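Local coordinates for probable branched-chain-amino-acid aminotransferase (Thermotoga maritima MSB8, PDB 3CSW), which probably transfers the amino group of leucine, isoleucine or valine to 2-oxoglutarate, using pyridoxal 5'-phosphate as cofactor, at residues 178-183 and 235-240; 192-197 and 221-226. One frame throughout, in Å; residues are numbered along the deposited sequence.

Interaction 1: residues 178-183 and 235-240; sequences SFSNVF and MFLTHT. With PLP (pyridoxal-5'-phosphate), chain E.
N181 and F183 pair antiparallel with T238 and F236 through four backbone hydrogen bonds, the short strand axes 4.8 Å apart at closest approach and their directions at 150°. The F183 ring lies nearly parallel to that of F236 but slid aside, so CB of F183 sits over the face, 3.4 Å from F236 CZ. T238 CG2 touches F183 CE1 on this same face of the sheet, covered by helix 203-214; on the opposite face V182 CG2 meets L237 CD2. The start of 178-183 and the end of 235-240 line the cofactor pocket of a class-IV aminotransferase: the backbone N and OG1 of T240 both hold PLP O3P, OG1 at 2.8 Å, and a water links N181 OD1, T238 OG1 and PLP O2P. Beside the cofactor F179 makes a T-shaped stack with H239 (planes at 88°), its CE1 above the centre of the imidazole, 3.7 Å from H239 NE2. H239 CG lies between the backbone N and the carbonyl carbon (chi1 62°), which sets the imidazole face against the F179 edge. Y163 OH hydrogen-bonds NE2, which helps set the ring's turn. An alanine for H239 would probably leave the F179 edge facing a gap and Y163 without this partner.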
ATOM      1  N   SER A 178      -4.500  -0.818  21.011  1.00 31.05           N
ATOM      2  CA  SER A 178      -3.099  -1.131  21.378  1.00 29.74           C
ATOM      3  C   SER A 178      -2.953  -2.320  22.355  1.00 30.84           C
ATOM      4  O   SER A 178      -1.893  -2.953  22.422  1.00 32.46           O
ATOM      5  CB  SER A 178      -2.358   0.117  21.904  1.00 29.13           C
ATOM      6  OG  SER A 178      -2.716   0.472  23.236  1.00 31.61           O
ATOM      7  N   PHE A 179      -4.013  -2.626  23.101  1.00 30.21           N
ATOM      8  CA  PHE A 179      -4.001  -3.750  24.050  1.00 30.37           C
ATOM      9  C   PHE A 179      -5.361  -4.483  24.133  1.00 30.61           C
ATOM     10  O   PHE A 179      -5.577  -5.262  25.064  1.00 30.44           O
ATOM     11  CB  PHE A 179      -3.554  -3.291  25.460  1.00 28.18           C
ATOM     12  CG  PHE A 179      -4.487  -2.273  26.135  1.00 32.90           C
ATOM     13  CD1 PHE A 179      -5.608  -2.692  26.871  1.00 29.80           C
ATOM     14  CD2 PHE A 179      -4.215  -0.899  26.083  1.00 30.70           C
ATOM     15  CE1 PHE A 179      -6.438  -1.765  27.493  1.00 29.12           C
ATOM     16  CE2 PHE A 179      -5.046   0.035  26.718  1.00 30.36           C
ATOM     17  CZ  PHE A 179      -6.175  -0.408  27.415  1.00 27.02           C
ATOM     18  N   SER A 180      -6.245  -4.258  23.154  1.00 29.27           N
ATOM     19  CA  SER A 180      -7.590  -4.821  23.153  1.00 29.13           C
ATOM     20  C   SER A 180      -8.082  -5.071  21.741  1.00 29.85           C
ATOM     21  O   SER A 180      -7.529  -4.544  20.822  1.00 31.98           O
ATOM     22  CB  SER A 180      -8.562  -3.836  23.825  1.00 29.76           C
ATOM     23  OG  SER A 180      -8.573  -2.548  23.180  1.00 27.21           O
ATOM     24  N   ASN A 181      -9.126  -5.890  21.587  1.00 30.41           N
ATOM     25  CA  ASN A 181      -9.857  -5.998  20.331  1.00 28.21           C
ATOM     26  C   ASN A 181     -11.118  -5.111  20.350  1.00 27.81           C
ATOM     27  O   ASN A 181     -11.605  -4.710  21.417  1.00 26.95           O
ATOM     28  CB  ASN A 181     -10.214  -7.441  20.003  1.00 28.41           C
ATOM     29  CG  ASN A 181      -8.996  -8.298  19.673  1.00 25.09           C
ATOM     30  OD1 ASN A 181      -8.590  -9.149  20.476  1.00 30.62           O
ATOM     31  ND2 ASN A 181      -8.415  -8.092  18.489  1.00 26.96           N
ATOM     32  N   VAL A 182     -11.612  -4.789  19.154  1.00 28.37           N
ATOM     33  CA  VAL A 182     -12.751  -3.881  18.935  1.00 27.84           C
ATOM     34  C   VAL A 182     -13.974  -4.604  18.376  1.00 28.23           C
ATOM     35  O   VAL A 182     -13.882  -5.403  17.452  1.00 26.59           O
ATOM     36  CB  VAL A 182     -12.337  -2.743  17.947  1.00 29.16           C
ATOM     37  CG1 VAL A 182     -13.551  -1.815  17.530  1.00 24.30           C
ATOM     38  CG2 VAL A 182     -11.185  -1.939  18.568  1.00 25.59           C
ATOM     39  N   PHE A 183     -15.121  -4.291  18.963  1.00 30.08           N
ATOM     40  CA  PHE A 183     -16.398  -4.729  18.481  1.00 29.06           C
ATOM     41  C   PHE A 183     -17.311  -3.508  18.312  1.00 29.21           C
ATOM     42  O   PHE A 183     -17.178  -2.509  19.036  1.00 29.38           O
ATOM     43  CB  PHE A 183     -17.060  -5.680  19.498  1.00 27.14           C
ATOM     44  CG  PHE A 183     -16.429  -7.043  19.591  1.00 26.86           C
ATOM     45  CD1 PHE A 183     -15.241  -7.230  20.276  1.00 27.22           C
ATOM     46  CD2 PHE A 183     -17.055  -8.154  19.029  1.00 26.41           C
ATOM     47  CE1 PHE A 183     -14.673  -8.489  20.395  1.00 27.19           C
ATOM     48  CE2 PHE A 183     -16.493  -9.410  19.132  1.00 24.79           C
ATOM     49  CZ  PHE A 183     -15.298  -9.581  19.828  1.00 28.94           C
HETATM   50  N   MSE A 235     -20.287   0.476  20.675  1.00 30.47           N
HETATM   51  CA  MSE A 235     -18.907   0.049  20.515  1.00 29.17           C
HETATM   52  C   MSE A 235     -18.354  -0.419  21.864  1.00 29.15           C
HETATM   53  O   MSE A 235     -18.752   0.086  22.915  1.00 31.44           O
HETATM   54  CB  MSE A 235     -18.087   1.203  19.938  1.00 31.79           C
HETATM   55  CG  MSE A 235     -16.587   0.946  19.775  1.00 26.74           C
HETATM   56 SE   MSE A 235     -15.659   2.465  19.011  0.75 21.72          SE
HETATM   57  CE  MSE A 235     -13.967   1.736  18.964  1.00 26.17           C
ATOM     58  N   PHE A 236     -17.486  -1.430  21.841  1.00 29.18           N
ATOM     59  CA  PHE A 236     -16.804  -1.909  23.053  1.00 26.32           C
ATOM     60  C   PHE A 236     -15.466  -2.576  22.720  1.00 28.06           C
ATOM     61  O   PHE A 236     -15.198  -2.925  21.554  1.00 26.89           O
ATOM     62  CB  PHE A 236     -17.707  -2.812  23.926  1.00 27.68           C
ATOM     63  CG  PHE A 236     -18.048  -4.188  23.331  1.00 26.88           C
ATOM     64  CD1 PHE A 236     -17.177  -5.266  23.483  1.00 29.92           C
ATOM     65  CD2 PHE A 236     -19.270  -4.409  22.698  1.00 30.96           C
ATOM     66  CE1 PHE A 236     -17.496  -6.523  22.970  1.00 28.70           C
ATOM     67  CE2 PHE A 236     -19.602  -5.662  22.189  1.00 31.30           C
ATOM     68  CZ  PHE A 236     -18.703  -6.724  22.324  1.00 28.45           C
ATOM     69  N   LEU A 237     -14.637  -2.712  23.759  1.00 28.15           N
ATOM     70  CA  LEU A 237     -13.332  -3.334  23.679  1.00 28.42           C
ATOM     71  C   LEU A 237     -13.315  -4.626  24.473  1.00 30.56           C
ATOM     72  O   LEU A 237     -14.098  -4.802  25.411  1.00 31.70           O
ATOM     73  CB  LEU A 237     -12.251  -2.412  24.251  1.00 27.16           C
ATOM     74  CG  LEU A 237     -12.205  -0.963  23.786  1.00 28.96           C
ATOM     75  CD1 LEU A 237     -11.161  -0.172  24.592  1.00 26.75           C
ATOM     76  CD2 LEU A 237     -11.961  -0.886  22.264  1.00 23.44           C
ATOM     77  N   THR A 238     -12.406  -5.526  24.114  1.00 31.83           N
ATOM     78  CA  THR A 238     -12.205  -6.756  24.870  1.00 32.54           C
ATOM     79  C   THR A 238     -10.711  -6.965  25.149  1.00 31.52           C
ATOM     80  O   THR A 238      -9.891  -6.851  24.254  1.00 30.77           O
ATOM     81  CB  THR A 238     -12.790  -8.000  24.107  1.00 31.52           C
ATOM     82  OG1 THR A 238     -12.075  -8.211  22.882  1.00 29.97           O
ATOM     83  CG2 THR A 238     -14.269  -7.817  23.791  1.00 25.45           C
ATOM     84  N   HIS A 239     -10.359  -7.270  26.389  1.00 32.11           N
ATOM     85  CA  HIS A 239      -8.988  -7.654  26.730  1.00 30.71           C
ATOM     86  C   HIS A 239      -8.966  -8.472  28.024  1.00 30.49           C
ATOM     87  O   HIS A 239      -9.895  -8.423  28.801  1.00 28.33           O
ATOM     88  CB  HIS A 239      -8.037  -6.433  26.792  1.00 30.03           C
ATOM     89  CG  HIS A 239      -8.389  -5.406  27.825  1.00 30.59           C
ATOM     90  ND1 HIS A 239      -7.714  -5.290  29.029  1.00 24.88           N
ATOM     91  CD2 HIS A 239      -9.321  -4.425  27.823  1.00 28.04           C
ATOM     92  CE1 HIS A 239      -8.226  -4.289  29.722  1.00 30.19           C
ATOM     93  NE2 HIS A 239      -9.203  -3.749  29.020  1.00 31.36           N
ATOM     94  N   THR A 240      -7.892  -9.220  28.240  1.00 30.67           N
ATOM     95  CA  THR A 240      -7.795 -10.163  29.344  1.00 30.46           C
ATOM     96  C   THR A 240      -8.198  -9.616  30.726  1.00 31.83           C
ATOM     97  O   THR A 240      -9.032 -10.219  31.426  1.00 29.02           O
ATOM     98  CB  THR A 240      -6.355 -10.788  29.436  1.00 30.95           C
ATOM     99  OG1 THR A 240      -6.162 -11.744  28.379  1.00 29.59           O
ATOM    100  CG2 THR A 240      -6.163 -11.497  30.747  1.00 27.89           C
TER
HETATM  101  N1  PLP E 300      -4.688  -6.624  20.632  1.00 37.69           N
HETATM  102  C2  PLP E 300      -3.385  -6.385  21.054  1.00 44.18           C
HETATM  103  C2A PLP E 300      -2.507  -5.557  20.167  1.00 37.75           C
HETATM  104  C3  PLP E 300      -2.933  -6.914  22.284  1.00 50.38           C
HETATM  105  O3  PLP E 300      -1.678  -6.620  22.762  1.00 51.69           O
HETATM  106  C4  PLP E 300      -3.815  -7.688  23.076  1.00 53.30           C
HETATM  107  C4A PLP E 300      -3.382  -8.208  24.419  1.00 53.47           C
HETATM  108  O4A PLP E 300      -3.439  -7.472  25.421  1.00 64.86           O
HETATM  109  C5  PLP E 300      -5.129  -7.909  22.630  1.00 43.80           C
HETATM  110  C6  PLP E 300      -5.545  -7.382  21.406  1.00 36.73           C
HETATM  111  C5A PLP E 300      -6.175  -8.529  23.530  1.00 42.16           C
HETATM  112  O4P PLP E 300      -6.070  -9.945  23.505  1.00 44.26           O
HETATM  113  P   PLP E 300      -6.577 -10.885  24.738  1.00 42.88           P
HETATM  114  O1P PLP E 300      -6.050 -12.322  24.544  1.00 40.80           O
HETATM  115  O2P PLP E 300      -8.078 -10.902  24.765  1.00 35.11           O
HETATM  116  O3P PLP E 300      -6.012 -10.244  25.999  1.00 42.59           O
HETATM  117  O   HOH W   1      -9.660  -9.705  22.933  1.00 23.38           O

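Interaction 2: residues 192-197 and 221-226; sequences TPSLDS and ERVVWV
T192 and P193 run parallel to E221 and R222, joining the two strands of a right-handed beta-alpha-beta crossover: strand 189-193, helix 203-214 and strand 219-222, the last at the edge of its sheet within this chain. Two backbone hydrogen bonds carry the pairing. R222 N donates to T192 O at 3.1 Å, and R222 O takes the N-H of S194 at 3.0 Å, a donor that stands above the carbonyl plane, 53° out of it. Two CA-H...O contacts back them up, from E221 CA to T192 O and from P193 CA to R222 O. The S194 side chain lies against the R222 backbone: with OG between its own backbone N and carbonyl carbon (chi1 51°), OG comes 3.3 Å from R222 C.

Apolar contacts are few. T192 CG2 and E221 CG lie side by side at 3.9 Å on the face covered by helix 203-214, where both side chains touch I209. V224 points toward 192-197; CG1 anti to the backbone N (chi1 176°) leaves CG2 directed at the T192-P193 peptide, 3.9 Å from P193 N.

Charged ends find their partners beyond the strand pair. E221 forms a salt bridge with R205 of the covering helix, which also bonds P193 O, so one arginine ties both strands to the crossover helix. R222 points away from the pairing: its chain is extended through CD, its guanidinium makes salt bridges with E220 and E228, and NH1 donates to V223 O at 2.9 Å.

Past the strands two waters bridge the segments. S197 N bonds back to S194 O in a type I beta turn that brings S197 OG within 3.9 Å of V223 CA. One water joins L195 N to E221 OE1; a second accepts from both S197 OG and V224 N, the latter at 2.9 Å.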
ATOM      1  N   THR A 192     -17.165  -7.427  14.222  1.00 29.56           N
ATOM      2  CA  THR A 192     -15.784  -7.331  14.666  1.00 27.75           C
ATOM      3  C   THR A 192     -14.826  -7.600  13.493  1.00 28.91           C
ATOM      4  O   THR A 192     -15.130  -8.418  12.607  1.00 28.21           O
ATOM      5  CB  THR A 192     -15.487  -8.280  15.866  1.00 29.99           C
ATOM      6  OG1 THR A 192     -14.297  -7.862  16.554  1.00 29.27           O
ATOM      7  CG2 THR A 192     -15.351  -9.719  15.435  1.00 25.15           C
ATOM      8  N   PRO A 193     -13.684  -6.873  13.455  1.00 27.98           N
ATOM      9  CA  PRO A 193     -12.685  -7.183  12.436  1.00 28.80           C
ATOM     10  C   PRO A 193     -12.290  -8.672  12.365  1.00 28.80           C
ATOM     11  O   PRO A 193     -12.022  -9.312  13.392  1.00 27.60           O
ATOM     12  CB  PRO A 193     -11.493  -6.304  12.837  1.00 27.04           C
ATOM     13  CG  PRO A 193     -12.157  -5.080  13.468  1.00 26.56           C
ATOM     14  CD  PRO A 193     -13.299  -5.694  14.256  1.00 26.79           C
ATOM     15  N   SER A 194     -12.276  -9.186  11.143  1.00 30.87           N
ATOM     16  CA  SER A 194     -11.808 -10.523  10.829  1.00 30.31           C
ATOM     17  C   SER A 194     -10.308 -10.614  11.082  1.00 32.26           C
ATOM     18  O   SER A 194      -9.610  -9.601  11.061  1.00 31.62           O
ATOM     19  CB  SER A 194     -12.102 -10.808   9.366  1.00 29.84           C
ATOM     20  OG  SER A 194     -11.615  -9.750   8.553  1.00 31.84           O
ATOM     21  N   LEU A 195      -9.817 -11.829  11.335  1.00 31.00           N
ATOM     22  CA  LEU A 195      -8.380 -12.044  11.539  1.00 32.94           C
ATOM     23  C   LEU A 195      -7.559 -11.626  10.317  1.00 32.61           C
ATOM     24  O   LEU A 195      -6.412 -11.212  10.466  1.00 36.89           O
ATOM     25  CB  LEU A 195      -8.074 -13.506  11.907  1.00 31.34           C
ATOM     26  CG  LEU A 195      -8.761 -14.004  13.182  1.00 32.24           C
ATOM     27  CD1 LEU A 195      -8.444 -15.492  13.366  1.00 33.68           C
ATOM     28  CD2 LEU A 195      -8.387 -13.198  14.440  1.00 30.13           C
ATOM     29  N   ASP A 196      -8.156 -11.712   9.134  1.00 32.12           N
ATOM     30  CA  ASP A 196      -7.526 -11.295   7.870  1.00 35.68           C
ATOM     31  C   ASP A 196      -7.387  -9.800   7.721  1.00 33.63           C
ATOM     32  O   ASP A 196      -6.751  -9.361   6.790  1.00 36.65           O
ATOM     33  CB  ASP A 196      -8.348 -11.764   6.663  1.00 39.12           C
ATOM     34  CG  ASP A 196      -8.213 -13.230   6.394  1.00 55.68           C
ATOM     35  OD1 ASP A 196      -7.331 -13.889   7.004  1.00 73.19           O
ATOM     36  OD2 ASP A 196      -8.995 -13.731   5.550  1.00 74.94           O
ATOM     37  N   SER A 197      -8.014  -9.023   8.602  1.00 32.36           N
ATOM     38  CA  SER A 197      -7.837  -7.584   8.627  1.00 31.28           C
ATOM     39  C   SER A 197      -6.422  -7.252   9.098  1.00 31.20           C
ATOM     40  O   SER A 197      -5.894  -6.183   8.796  1.00 32.90           O
ATOM     41  CB  SER A 197      -8.850  -6.931   9.558  1.00 32.15           C
ATOM     42  OG  SER A 197     -10.172  -7.113   9.100  1.00 30.39           O
ATOM     43  N   GLU A 221     -17.702 -11.449  11.453  1.00 31.52           N
ATOM     44  CA  GLU A 221     -16.276 -11.224  11.446  1.00 32.27           C
ATOM     45  C   GLU A 221     -15.939 -10.868  10.012  1.00 31.28           C
ATOM     46  O   GLU A 221     -16.016 -11.712   9.134  1.00 32.28           O
ATOM     47  CB  GLU A 221     -15.481 -12.460  11.894  1.00 32.00           C
ATOM     48  CG  GLU A 221     -15.809 -12.947  13.297  1.00 32.06           C
ATOM     49  CD  GLU A 221     -15.045 -14.212  13.676  1.00 36.17           C
ATOM     50  OE1 GLU A 221     -13.781 -14.194  13.678  1.00 37.43           O
ATOM     51  OE2 GLU A 221     -15.712 -15.220  13.995  1.00 41.75           O
ATOM     52  N   ARG A 222     -15.591  -9.609   9.778  1.00 30.00           N
ATOM     53  CA  ARG A 222     -15.320  -9.128   8.414  1.00 30.21           C
ATOM     54  C   ARG A 222     -14.407  -7.909   8.441  1.00 29.69           C
ATOM     55  O   ARG A 222     -14.004  -7.448   9.490  1.00 32.05           O
ATOM     56  CB  ARG A 222     -16.632  -8.778   7.711  1.00 28.37           C
ATOM     57  CG  ARG A 222     -17.499  -7.796   8.474  1.00 27.09           C
ATOM     58  CD  ARG A 222     -18.577  -7.260   7.567  1.00 32.63           C
ATOM     59  NE  ARG A 222     -19.472  -6.301   8.216  1.00 33.02           N
ATOM     60  CZ  ARG A 222     -19.285  -4.982   8.258  1.00 34.91           C
ATOM     61  NH1 ARG A 222     -18.197  -4.406   7.750  1.00 34.23           N
ATOM     62  NH2 ARG A 222     -20.190  -4.237   8.847  1.00 35.92           N
ATOM     63  N   VAL A 223     -14.066  -7.402   7.276  1.00 30.81           N
ATOM     64  CA  VAL A 223     -13.372  -6.137   7.186  1.00 30.99           C
ATOM     65  C   VAL A 223     -14.362  -5.032   7.617  1.00 31.92           C
ATOM     66  O   VAL A 223     -15.473  -4.953   7.101  1.00 29.97           O
ATOM     67  CB  VAL A 223     -12.830  -5.876   5.758  1.00 30.67           C
ATOM     68  CG1 VAL A 223     -12.268  -4.438   5.627  1.00 28.09           C
ATOM     69  CG2 VAL A 223     -11.771  -6.925   5.404  1.00 29.97           C
ATOM     70  N   VAL A 224     -13.936  -4.214   8.582  1.00 30.06           N
ATOM     71  CA  VAL A 224     -14.724  -3.113   9.129  1.00 29.01           C
ATOM     72  C   VAL A 224     -13.930  -1.846   8.810  1.00 29.32           C
ATOM     73  O   VAL A 224     -12.764  -1.762   9.136  1.00 27.43           O
ATOM     74  CB  VAL A 224     -14.903  -3.277  10.638  1.00 27.91           C
ATOM     75  CG1 VAL A 224     -15.652  -2.055  11.258  1.00 28.17           C
ATOM     76  CG2 VAL A 224     -15.619  -4.602  10.940  1.00 20.82           C
ATOM     77  N   TRP A 225     -14.545  -0.907   8.097  1.00 27.51           N
ATOM     78  CA  TRP A 225     -13.891   0.362   7.731  1.00 27.30           C
ATOM     79  C   TRP A 225     -14.054   1.390   8.862  1.00 27.85           C
ATOM     80  O   TRP A 225     -15.070   1.389   9.578  1.00 26.71           O
ATOM     81  CB  TRP A 225     -14.464   0.894   6.399  1.00 26.25           C
ATOM     82  CG  TRP A 225     -14.218  -0.025   5.244  1.00 28.69           C
ATOM     83  CD1 TRP A 225     -15.161  -0.665   4.498  1.00 31.97           C
ATOM     84  CD2 TRP A 225     -12.944  -0.419   4.699  1.00 27.09           C
ATOM     85  NE1 TRP A 225     -14.558  -1.422   3.516  1.00 34.70           N
ATOM     86  CE2 TRP A 225     -13.203  -1.300   3.625  1.00 33.50           C
ATOM     87  CE3 TRP A 225     -11.620  -0.127   5.023  1.00 29.35           C
ATOM     88  CZ2 TRP A 225     -12.198  -1.875   2.872  1.00 27.37           C
ATOM     89  CZ3 TRP A 225     -10.603  -0.732   4.272  1.00 29.68           C
ATOM     90  CH2 TRP A 225     -10.906  -1.600   3.224  1.00 26.71           C
ATOM     91  N   VAL A 226     -13.062   2.263   9.034  1.00 26.68           N
ATOM     92  CA  VAL A 226     -13.071   3.192  10.185  1.00 26.21           C
ATOM     93  C   VAL A 226     -14.382   3.992  10.374  1.00 28.25           C
ATOM     94  O   VAL A 226     -14.862   4.137  11.503  1.00 29.37           O
ATOM     95  CB  VAL A 226     -11.856   4.135  10.195  1.00 26.88           C
ATOM     96  CG1 VAL A 226     -11.744   4.947   8.880  1.00 20.77           C
ATOM     97  CG2 VAL A 226     -11.853   5.011  11.494  1.00 25.07           C
TER
HETATM   98  O   HOH W   2     -12.007 -13.879  11.388  1.00 34.38           O
HETATM   99  O   HOH W   3     -11.260  -4.627   9.653  1.00 22.36           O

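From the N terminus, the chain first passes 178-183, which lines the cofactor pocket and enters strand 181-186. A hairpin turn leads into strand 189-193, whose end begins the inner loop at segment 192-197; helix 203-214 follows, and interaction 2 closes that loop at 221-226. Helix 226-230 then leads to strand 234-239, where interaction 1 closes the outer loop, so the smaller loop lies wholly within the larger. Both contacts belong to one mixed sheet, ordered 219-222, 189-193, 181-186, 234-239, 243-247. They meet through its middle strands: V182 O probably accepts a hydrogen bond from T192 OG1 at 2.7 Å, and F183 CD2 packs on T192 CB.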